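Local coordinates for PvdO (Pseudomonas aeruginosa, PDB 5HHA), which probably takes part in maturing the pyoverdine chromophore in the periplasm, has the fold of formylglycine-generating enzymes, and binds calcium, at residues 63-68 against 260-265; 135-140 against 278-283; 139-142 against 148-151; 155-160 against 211-216. One frame throughout, in Å; residues are numbered along the deposited sequence. Where two conformers were deposited one is given.

Contact 1 (63-68 against 260-265); sequences PDEGPL and FSRSGN
Glu65 and Arg262 form a buried, end-on bidentate salt bridge that ties together two loops far apart in the sequence, in a domain of the formylglycine-generating enzyme type. Glu65 OE1 lies 2.9 Å from Arg262 NH1, and Glu65 OE2 2.8 Å from Arg262 NH2. Both bonds are nearly straight, at 170° and 168°. Each oxygen offers its syn lone pair, and the carboxylate and guanidinium lie almost in one plane, so the pair of bonds fixes the rotation of both groups. The Glu65 chain runs extended beyond CG, whereas Arg262 bends at chi3 (-58°), which swings its guanidinium across to meet the carboxylate.

Nearer the Glu65 backbone, the packing is against main chain: Glu65 CG sits 3.4 Å from Gly264 O. That glycine belongs to a type I turn from Arg262 to Asn265, closed by Asn265 N bonding to Arg262 O at 3.1 Å.

The charges have further partners. Glu65 OE1 also bonds Thr54 OG1 and OE2 bonds the backbone N of Gln62, while Arg262 NH1 has a second salt bridge to Glu58 and its NE reaches Ile259 O. The bridge thereby joins the loop between strands 42-52 and 69-73 to the loop between strands 247-251 and 266-269, with helix 154-162 alongside, where Glu158 packs against Gly264.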
# COMPACT_ATOMS: atom_id res chain seq x y z
N PRO A 63 -0.46 18.01 -9.19
CA PRO A 63 0.36 18.20 -10.39
C PRO A 63 1.36 17.11 -10.71
O PRO A 63 1.75 17.00 -11.88
CB PRO A 63 1.05 19.55 -10.13
CG PRO A 63 0.18 20.24 -9.16
CD PRO A 63 -0.48 19.21 -8.32
N ASP A 64 1.77 16.32 -9.72
CA ASP A 64 2.73 15.26 -9.99
C ASP A 64 2.12 13.99 -10.56
O ASP A 64 2.85 13.00 -10.75
CB ASP A 64 3.56 14.92 -8.74
CG ASP A 64 2.75 14.39 -7.57
OD1 ASP A 64 1.51 14.39 -7.61
OD2 ASP A 64 3.39 13.96 -6.59
N GLU A 65 0.83 14.00 -10.88
CA GLU A 65 0.13 12.80 -11.35
C GLU A 65 0.11 12.68 -12.87
O GLU A 65 -0.67 11.94 -13.43
CB GLU A 65 -1.29 12.77 -10.80
CG GLU A 65 -1.31 12.67 -9.28
CD GLU A 65 -2.67 12.91 -8.66
OE1 GLU A 65 -3.69 12.60 -9.28
OE2 GLU A 65 -2.75 13.36 -7.50
N GLY A 66 1.01 13.38 -13.53
CA GLY A 66 1.13 13.28 -14.97
C GLY A 66 2.57 13.29 -15.40
O GLY A 66 3.47 13.63 -14.63
N PRO A 67 2.79 12.97 -16.68
CA PRO A 67 1.74 12.65 -17.66
C PRO A 67 1.14 11.27 -17.47
O PRO A 67 1.79 10.33 -16.98
CB PRO A 67 2.48 12.71 -19.00
CG PRO A 67 3.90 12.48 -18.64
CD PRO A 67 4.10 13.15 -17.30
N LEU A 68 -0.10 11.12 -17.90
CA LEU A 68 -0.69 9.82 -18.10
C LEU A 68 0.25 9.03 -18.97
O LEU A 68 0.77 9.55 -19.97
CB LEU A 68 -2.02 9.97 -18.80
CG LEU A 68 -3.14 10.57 -17.96
CD1 LEU A 68 -4.25 11.11 -18.85
CD2 LEU A 68 -3.66 9.49 -17.03
N PHE A 260 -7.70 12.38 -1.07
CA PHE A 260 -6.38 11.79 -1.27
C PHE A 260 -6.41 10.27 -1.40
O PHE A 260 -5.35 9.65 -1.53
CB PHE A 260 -5.43 12.23 -0.16
CG PHE A 260 -5.30 13.71 -0.04
CD1 PHE A 260 -4.99 14.48 -1.13
CD2 PHE A 260 -5.48 14.35 1.17
CE1 PHE A 260 -4.89 15.86 -1.03
CE2 PHE A 260 -5.37 15.71 1.28
CZ PHE A 260 -5.06 16.47 0.18
N SER A 261 -7.60 9.67 -1.43
CA SER A 261 -7.76 8.24 -1.57
C SER A 261 -7.83 7.78 -3.02
O SER A 261 -7.83 6.57 -3.29
CB SER A 261 -9.03 7.77 -0.87
OG SER A 261 -8.87 7.79 0.54
N ARG A 262 -7.84 8.73 -3.95
CA ARG A 262 -7.95 8.41 -5.37
C ARG A 262 -6.80 7.50 -5.79
O ARG A 262 -5.68 7.65 -5.29
CB ARG A 262 -7.88 9.72 -6.16
CG ARG A 262 -8.94 10.75 -5.81
CD ARG A 262 -8.70 12.13 -6.43
NE ARG A 262 -7.41 12.64 -6.01
CZ ARG A 262 -6.29 12.64 -6.72
NH1 ARG A 262 -6.30 12.38 -8.03
NH2 ARG A 262 -5.17 13.01 -6.16
N SER A 263 -7.05 6.63 -6.76
CA SER A 263 -6.06 5.64 -7.16
C SER A 263 -4.74 6.24 -7.61
O SER A 263 -3.69 5.59 -7.51
CB SER A 263 -6.62 4.77 -8.26
OG SER A 263 -7.65 3.93 -7.79
N GLY A 264 -4.76 7.44 -8.19
CA GLY A 264 -3.57 8.08 -8.69
C GLY A 264 -2.84 9.01 -7.75
O GLY A 264 -1.81 9.56 -8.11
N ASN A 265 -3.35 9.19 -6.53
CA ASN A 265 -2.70 10.07 -5.57
C ASN A 265 -1.29 9.60 -5.25
O ASN A 265 -1.10 8.39 -5.05
CB ASN A 265 -3.53 10.15 -4.28
CG ASN A 265 -3.15 11.36 -3.40
OD1 ASN A 265 -2.36 11.27 -2.48
ND2 ASN A 265 -3.75 12.47 -3.67

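Contact 2 (135-140 against 278-283); sequences KNYAAW and IGFRVA
Helix 131-145 packs here on strand 278-285 of the mixed sheet, where that strand is interrupted by a bulge or short loop; Tyr137 of the helix meets Phe280 and Val282 of segment 278-283. The two rings form an offset edge-to-face pair: the edge of Phe280 is turned toward the face of Tyr137, with centroids 5.5 Å apart and planes at 70°. The closest approach is Tyr137 CD2 to Phe280 CE2, 3.5 Å. Val282 meets the same tyrosine differently, its CG1 lying in the ring plane beside the edge, 4.0 Å from Tyr137 CD2. Tyr137 reaches out from the helix with CG opposite its backbone N (chi1 174°).

No hydrogen bond links the two segments, and the three side chains that touch are all buried. Tyr92 of helix 86-96 makes a further edge-to-face pair with Tyr137, and Pro40 touches it as well. Val282 also packs on Tyr149. Phe280 and Val282, two residues apart, both start out toward the helix, and Arg281 between them turns its charge to Glu219. The result is a helix packed through aromatic residues on the mixed sheet of a formylglycine-generating-enzyme (sulfatase-modifying factor) type domain.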
# COMPACT_ATOMS: atom_id res chain seq x y z
N LYS A 135 11.97 -3.88 3.77
CA LYS A 135 12.90 -4.72 3.02
C LYS A 135 13.36 -5.90 3.87
O LYS A 135 13.47 -7.03 3.37
CB LYS A 135 14.10 -3.90 2.53
CG LYS A 135 13.70 -2.82 1.51
CD LYS A 135 14.86 -1.96 1.07
CE LYS A 135 15.90 -2.77 0.32
NZ LYS A 135 15.41 -3.14 -1.04
N ASN A 136 13.65 -5.65 5.15
CA ASN A 136 14.08 -6.74 6.04
C ASN A 136 13.01 -7.79 6.23
O ASN A 136 13.32 -8.99 6.23
CB ASN A 136 14.52 -6.20 7.39
CG ASN A 136 15.81 -5.44 7.32
OD1 ASN A 136 16.58 -5.57 6.38
ND2 ASN A 136 16.07 -4.64 8.34
N TYR A 137 11.76 -7.37 6.38
CA TYR A 137 10.65 -8.29 6.52
C TYR A 137 10.56 -9.16 5.25
O TYR A 137 10.39 -10.36 5.33
CB TYR A 137 9.33 -7.53 6.74
CG TYR A 137 8.10 -8.42 6.75
CD1 TYR A 137 7.78 -9.17 7.87
CD2 TYR A 137 7.27 -8.53 5.63
CE1 TYR A 137 6.69 -10.00 7.88
CE2 TYR A 137 6.18 -9.35 5.63
CZ TYR A 137 5.90 -10.08 6.76
OH TYR A 137 4.80 -10.89 6.71
N ALA A 138 10.65 -8.53 4.08
CA ALA A 138 10.55 -9.27 2.82
C ALA A 138 11.72 -10.25 2.67
O ALA A 138 11.52 -11.36 2.14
CB ALA A 138 10.47 -8.33 1.65
N ALA A 139 12.91 -9.88 3.13
CA ALA A 139 14.06 -10.80 3.10
C ALA A 139 13.84 -12.00 4.02
O ALA A 139 14.12 -13.15 3.64
CB ALA A 139 15.30 -10.08 3.49
N TRP A 140 13.30 -11.76 5.20
CA TRP A 140 12.98 -12.84 6.10
C TRP A 140 11.93 -13.78 5.49
O TRP A 140 12.06 -15.00 5.54
CB TRP A 140 12.49 -12.25 7.43
CG TRP A 140 11.99 -13.29 8.36
CD1 TRP A 140 12.74 -14.14 9.12
CD2 TRP A 140 10.63 -13.59 8.63
NE1 TRP A 140 11.92 -14.95 9.84
CE2 TRP A 140 10.62 -14.65 9.56
CE3 TRP A 140 9.41 -13.08 8.18
CZ2 TRP A 140 9.43 -15.19 10.05
CZ3 TRP A 140 8.26 -13.60 8.65
CH2 TRP A 140 8.26 -14.65 9.59
N ILE A 278 1.71 4.76 8.19
CA ILE A 278 2.38 4.11 7.06
C ILE A 278 2.61 2.65 7.37
O ILE A 278 3.31 2.32 8.35
CB ILE A 278 3.76 4.75 6.66
CG1 ILE A 278 3.69 6.27 6.57
CG2 ILE A 278 4.21 4.14 5.35
CD1 ILE A 278 5.06 6.91 6.39
N GLY A 279 2.02 1.79 6.56
CA GLY A 279 2.24 0.35 6.60
C GLY A 279 2.83 -0.09 5.26
O GLY A 279 3.60 0.65 4.64
N PHE A 280 2.45 -1.29 4.79
CA PHE A 280 3.07 -1.81 3.57
C PHE A 280 2.40 -3.06 3.11
O PHE A 280 1.76 -3.76 3.89
CB PHE A 280 4.56 -2.09 3.77
CG PHE A 280 4.86 -3.18 4.77
CD1 PHE A 280 4.83 -2.93 6.14
CD2 PHE A 280 5.23 -4.46 4.35
CE1 PHE A 280 5.15 -3.92 7.05
CE2 PHE A 280 5.55 -5.45 5.26
CZ PHE A 280 5.52 -5.18 6.61
N ARG A 281 2.52 -3.32 1.81
CA ARG A 281 2.24 -4.63 1.24
C ARG A 281 3.58 -5.25 0.82
O ARG A 281 4.61 -4.58 0.76
CB ARG A 281 1.32 -4.50 0.02
CG ARG A 281 -0.04 -3.99 0.35
CD ARG A 281 -0.91 -3.84 -0.90
NE ARG A 281 -2.02 -2.99 -0.56
CZ ARG A 281 -3.23 -3.40 -0.18
NH1 ARG A 281 -3.60 -4.68 -0.25
NH2 ARG A 281 -4.11 -2.50 0.24
N VAL A 282 3.53 -6.55 0.52
CA VAL A 282 4.62 -7.22 -0.14
C VAL A 282 4.13 -7.82 -1.44
O VAL A 282 2.94 -8.12 -1.62
CB VAL A 282 5.28 -8.32 0.75
CG1 VAL A 282 5.99 -7.71 1.95
CG2 VAL A 282 4.28 -9.38 1.20
N ALA A 283 5.09 -8.04 -2.32
CA ALA A 283 4.85 -8.69 -3.61
C ALA A 283 5.68 -9.97 -3.68
O ALA A 283 6.70 -10.08 -3.00
CB ALA A 283 5.22 -7.77 -4.76

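Contact 3 (139-142 against 148-151); sequences AWLS and RYRM
Leu141 lies over one face of the Tyr149 ring, in a CH-pi contact between helix 131-145 and the short strand that follows it. Its CD1 stands 3.8 Å above the ring plane, shifted toward the rim, and 4.0 Å from the Tyr149 ring centroid, 18° off the normal. Leu141 CB touches the ring as well, 4.0 Å from Tyr149 CG, but it stands above the CG-CD1 rim and just beyond it, while the leucine CD1 alone lies over the face. The two side chains cross at a slant.

Ser142, the next residue on the helix, comes to the backbone instead of the ring. Its OG accepts a bond from Tyr149 N at 2.9 Å, moderately bent at 149°, and rests 3.5 Å from Tyr149 CB. With chi1 -65° the hydroxyl sits beside its own backbone N, where it also bonds Ala138 O one turn back. Ser142 OG thus has two partners, Ala138 O of its own helix and Tyr149 N of the strand.

The far end of the tyrosine is set by Tyr149 OH bonding Asp35, while Arg150 points away from the helix to salt bridges with Glu156 and Glu285. Strand 149-150 pairs antiparallel with strand 278-285. The arrangement is a helix-turn-strand unit, in which the chain leaves the helix, turns, and comes back along it as an edge of the sheet.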
# COMPACT_ATOMS: atom_id res chain seq x y z
N ALA A 139 12.91 -9.88 3.13
CA ALA A 139 14.06 -10.80 3.10
C ALA A 139 13.84 -12.00 4.02
O ALA A 139 14.12 -13.15 3.64
CB ALA A 139 15.30 -10.08 3.49
N TRP A 140 13.30 -11.76 5.20
CA TRP A 140 12.98 -12.84 6.10
C TRP A 140 11.93 -13.78 5.49
O TRP A 140 12.06 -15.00 5.54
CB TRP A 140 12.49 -12.25 7.43
CG TRP A 140 11.99 -13.29 8.36
CD1 TRP A 140 12.74 -14.14 9.12
CD2 TRP A 140 10.63 -13.59 8.63
NE1 TRP A 140 11.92 -14.95 9.84
CE2 TRP A 140 10.62 -14.65 9.56
CE3 TRP A 140 9.41 -13.08 8.18
CZ2 TRP A 140 9.43 -15.19 10.05
CZ3 TRP A 140 8.26 -13.60 8.65
CH2 TRP A 140 8.26 -14.65 9.59
N LEU A 141 10.85 -13.22 4.92
CA LEU A 141 9.83 -14.03 4.27
C LEU A 141 10.40 -14.86 3.13
O LEU A 141 10.03 -16.02 2.95
CB LEU A 141 8.69 -13.17 3.68
CG LEU A 141 7.48 -12.75 4.51
CD1 LEU A 141 6.43 -12.17 3.57
CD2 LEU A 141 6.88 -13.90 5.29
N SER A 142 11.29 -14.25 2.38
CA SER A 142 11.89 -14.94 1.25
C SER A 142 12.71 -16.13 1.74
O SER A 142 12.62 -17.23 1.20
CB SER A 142 12.80 -14.00 0.48
OG SER A 142 12.06 -12.94 -0.13
N ARG A 148 10.43 -15.52 -3.69
CA ARG A 148 11.00 -14.19 -3.87
C ARG A 148 10.00 -13.10 -3.49
O ARG A 148 9.18 -12.69 -4.31
CB ARG A 148 11.48 -14.02 -5.32
CG ARG A 148 12.45 -15.12 -5.74
CD ARG A 148 13.16 -14.84 -7.06
NE ARG A 148 12.23 -14.58 -8.15
CZ ARG A 148 11.82 -15.47 -9.05
NH1 ARG A 148 12.25 -16.73 -8.99
NH2 ARG A 148 10.97 -15.11 -10.00
N TYR A 149 10.06 -12.66 -2.24
CA TYR A 149 9.24 -11.55 -1.75
C TYR A 149 10.03 -10.25 -1.82
O TYR A 149 11.25 -10.21 -1.72
CB TYR A 149 8.78 -11.79 -0.31
CG TYR A 149 7.62 -12.75 -0.20
CD1 TYR A 149 7.84 -14.13 -0.09
CD2 TYR A 149 6.31 -12.30 -0.20
CE1 TYR A 149 6.79 -15.00 -0.00
CE2 TYR A 149 5.24 -13.18 -0.10
CZ TYR A 149 5.49 -14.53 0.00
OH TYR A 149 4.41 -15.36 0.09
N ARG A 150 9.31 -9.13 -1.99
CA ARG A 150 9.93 -7.84 -2.17
C ARG A 150 8.88 -6.74 -1.96
O ARG A 150 7.70 -7.03 -1.87
CB ARG A 150 10.51 -7.72 -3.59
CG ARG A 150 9.48 -7.94 -4.65
CD ARG A 150 10.00 -7.54 -6.02
NE ARG A 150 9.11 -7.97 -7.09
CZ ARG A 150 8.02 -7.32 -7.48
NH1 ARG A 150 7.67 -6.17 -6.91
NH2 ARG A 150 7.28 -7.79 -8.47
N MET A 151 9.33 -5.49 -1.94
CA MET A 151 8.41 -4.35 -1.99
C MET A 151 7.66 -4.31 -3.32
O MET A 151 8.22 -4.73 -4.36
CB MET A 151 9.18 -3.05 -1.86
CG MET A 151 9.90 -2.89 -0.54
SD MET A 151 10.70 -1.28 -0.37
CE MET A 151 9.32 -0.40 0.21

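Contact 4 (155-160 against 211-216); sequences AEREYG and YDMHGN
Met213 SD sits directly over the centre of the Arg157 guanidinium, 3.2 Å above its plane and 3.3 Å from Arg157 NE. This is the tight half of the contact: the two side chains slide past each other in opposite directions, sulfur against the flat face. Beyond the sulfur, Met213 CE comes to 3.9 Å from Gly160 C, reaching the helix backbone where Gly160 carries no side chain. Arg157 leaves the helix with its chain bent at chi2 (-72°) and then runs out extended. Met213, also bent at chi2, runs the other way along the arginine, which brings SD over the guanidinium.

The same residue also takes the arginine's polar end. Arg157 NH1 gives Met213 O a bond of 2.9 Å, lying in the carbonyl plane on a lone pair though bent to 142°, and Arg157 NH2 adds a weak one at 3.2 Å. Met213 thus holds the guanidinium with its sulfur over the face and its carbonyl oxygen near the NH1/NH2 end, tilted out of the guanidinium plane. The loop that does this, a type I turn from Asp212 to Gly215, leads into strand 218-221, and helix 154-162 lies beside it close to the centre of the domain.

Toward Gly215 the fit is looser. A water lies between, 2.9 Å from Arg157 NH2, from which it accepts a weak bond, and 2.9 Å from Gly215 O, to which it may donate. Arg157 NH2 also has a salt bridge to Glu219, a charge shared with Arg281. Asp212 turns its carboxylate away from the helix to Gly201 N, on the side of the calcium-binding Asn186.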
# COMPACT_ATOMS: atom_id res chain seq x y z
N ALA A 155 4.17 1.56 -9.65
CA ALA A 155 3.29 1.16 -10.74
C ALA A 155 2.45 -0.06 -10.37
O ALA A 155 1.25 -0.13 -10.66
CB ALA A 155 4.13 0.86 -11.97
N GLU A 156 3.06 -1.06 -9.72
CA GLU A 156 2.31 -2.23 -9.27
C GLU A 156 1.20 -1.83 -8.30
O GLU A 156 0.11 -2.36 -8.34
CB GLU A 156 3.23 -3.24 -8.58
CG GLU A 156 4.13 -4.00 -9.53
CD GLU A 156 5.22 -4.79 -8.85
OE1 GLU A 156 5.49 -4.60 -7.65
OE2 GLU A 156 5.84 -5.62 -9.55
N ARG A 157 1.52 -0.88 -7.42
CA ARG A 157 0.55 -0.45 -6.43
C ARG A 157 -0.64 0.24 -7.10
O ARG A 157 -1.81 -0.07 -6.80
CB ARG A 157 1.22 0.42 -5.37
CG ARG A 157 0.56 0.40 -3.99
CD ARG A 157 -0.77 1.14 -3.93
NE ARG A 157 -1.29 1.14 -2.56
CZ ARG A 157 -2.42 1.71 -2.19
NH1 ARG A 157 -3.09 2.47 -3.04
NH2 ARG A 157 -2.87 1.54 -0.96
N GLU A 158 -0.39 1.16 -8.02
CA GLU A 158 -1.52 1.81 -8.70
C GLU A 158 -2.31 0.80 -9.54
O GLU A 158 -3.52 0.85 -9.57
CB GLU A 158 -1.08 3.00 -9.55
CG GLU A 158 -2.30 3.79 -10.09
CD GLU A 158 -1.97 5.12 -10.74
OE1 GLU A 158 -1.17 5.89 -10.18
OE2 GLU A 158 -2.57 5.38 -11.82
N TYR A 159 -1.61 -0.13 -10.19
CA TYR A 159 -2.27 -1.17 -10.98
C TYR A 159 -3.24 -1.96 -10.11
O TYR A 159 -4.37 -2.23 -10.47
CB TYR A 159 -1.21 -2.09 -11.54
CG TYR A 159 -1.66 -3.24 -12.42
CD1 TYR A 159 -2.32 -2.99 -13.63
CD2 TYR A 159 -1.32 -4.55 -12.12
CE1 TYR A 159 -2.65 -4.04 -14.48
CE2 TYR A 159 -1.67 -5.60 -12.96
CZ TYR A 159 -2.30 -5.32 -14.15
OH TYR A 159 -2.64 -6.31 -15.07
N GLY A 160 -2.75 -2.35 -8.95
CA GLY A 160 -3.51 -3.16 -8.01
C GLY A 160 -4.65 -2.41 -7.36
O GLY A 160 -5.69 -3.00 -7.05
N TYR A 211 -7.90 -5.58 -1.14
CA TYR A 211 -8.62 -4.80 -0.13
C TYR A 211 -7.78 -3.62 0.36
O TYR A 211 -6.55 -3.67 0.37
CB TYR A 211 -8.90 -5.67 1.10
CG TYR A 211 -9.84 -6.82 0.87
CD1 TYR A 211 -9.39 -8.03 0.34
CD2 TYR A 211 -11.17 -6.71 1.22
CE1 TYR A 211 -10.26 -9.08 0.15
CE2 TYR A 211 -12.05 -7.78 1.05
CZ TYR A 211 -11.56 -8.94 0.52
OH TYR A 211 -12.44 -10.01 0.32
N ASP A 212 -8.48 -2.57 0.78
CA ASP A 212 -7.90 -1.41 1.46
C ASP A 212 -6.94 -0.59 0.60
O ASP A 212 -6.10 0.13 1.15
CB ASP A 212 -7.25 -1.80 2.79
CG ASP A 212 -8.25 -2.30 3.81
OD1 ASP A 212 -9.26 -1.61 4.07
OD2 ASP A 212 -8.05 -3.42 4.36
N MET A 213 -7.07 -0.65 -0.72
CA MET A 213 -6.20 0.16 -1.56
C MET A 213 -6.54 1.65 -1.49
O MET A 213 -5.77 2.48 -1.98
CB MET A 213 -6.25 -0.33 -3.00
CG MET A 213 -5.36 -1.55 -3.25
SD MET A 213 -3.62 -1.06 -3.33
CE MET A 213 -2.85 -2.53 -3.94
N HIS A 214 -7.68 2.02 -0.91
CA HIS A 214 -8.14 3.41 -0.88
C HIS A 214 -8.29 3.99 0.49
O HIS A 214 -8.88 5.06 0.66
CB HIS A 214 -9.38 3.56 -1.76
CG HIS A 214 -9.13 3.03 -3.14
ND1 HIS A 214 -8.69 3.78 -4.21
CD2 HIS A 214 -9.16 1.76 -3.55
CE1 HIS A 214 -8.47 2.97 -5.24
NE2 HIS A 214 -8.77 1.74 -4.86
N GLY A 215 -7.72 3.33 1.49
CA GLY A 215 -7.71 3.91 2.83
C GLY A 215 -6.89 3.06 3.79
O GLY A 215 -6.06 2.23 3.40
N ASN A 216 -7.15 3.30 5.07
CA ASN A 216 -6.55 2.58 6.19
C ASN A 216 -5.16 3.13 6.51
O ASN A 216 -5.00 3.86 7.49
CB ASN A 216 -6.63 1.05 6.03
CG ASN A 216 -6.95 0.35 7.34
OD1 ASN A 216 -7.24 0.99 8.33
ND2 ASN A 216 -6.91 -0.98 7.32
O HOH W 1 -4.15 2.90 1.31

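In the fold
Contacts 2 and 3 have centres 7 Å apart: both start from helix 131-145 and reach adjacent strands of one sheet, joined where Ala283 N probably bonds Arg150 O at 2.8 Å. Contact 4 lies nearer the middle of the chain and touches the other three. It meets contact 3 through the Arg150-Glu156 salt bridge, contact 2 where Arg281 NH2 lies 2.7 Å from Tyr211 O, and contact 1 where Ser261 OG lies 2.7 Å from His214 O. Contact 1 sits across the chain's centre from contacts 2 and 3, centres about 24 and 28 Å apart respectively. The Asp212 side chain is about 10 Å from the calcium ion, that of Arg262 about 10 Å from calcium-binding Thr187's.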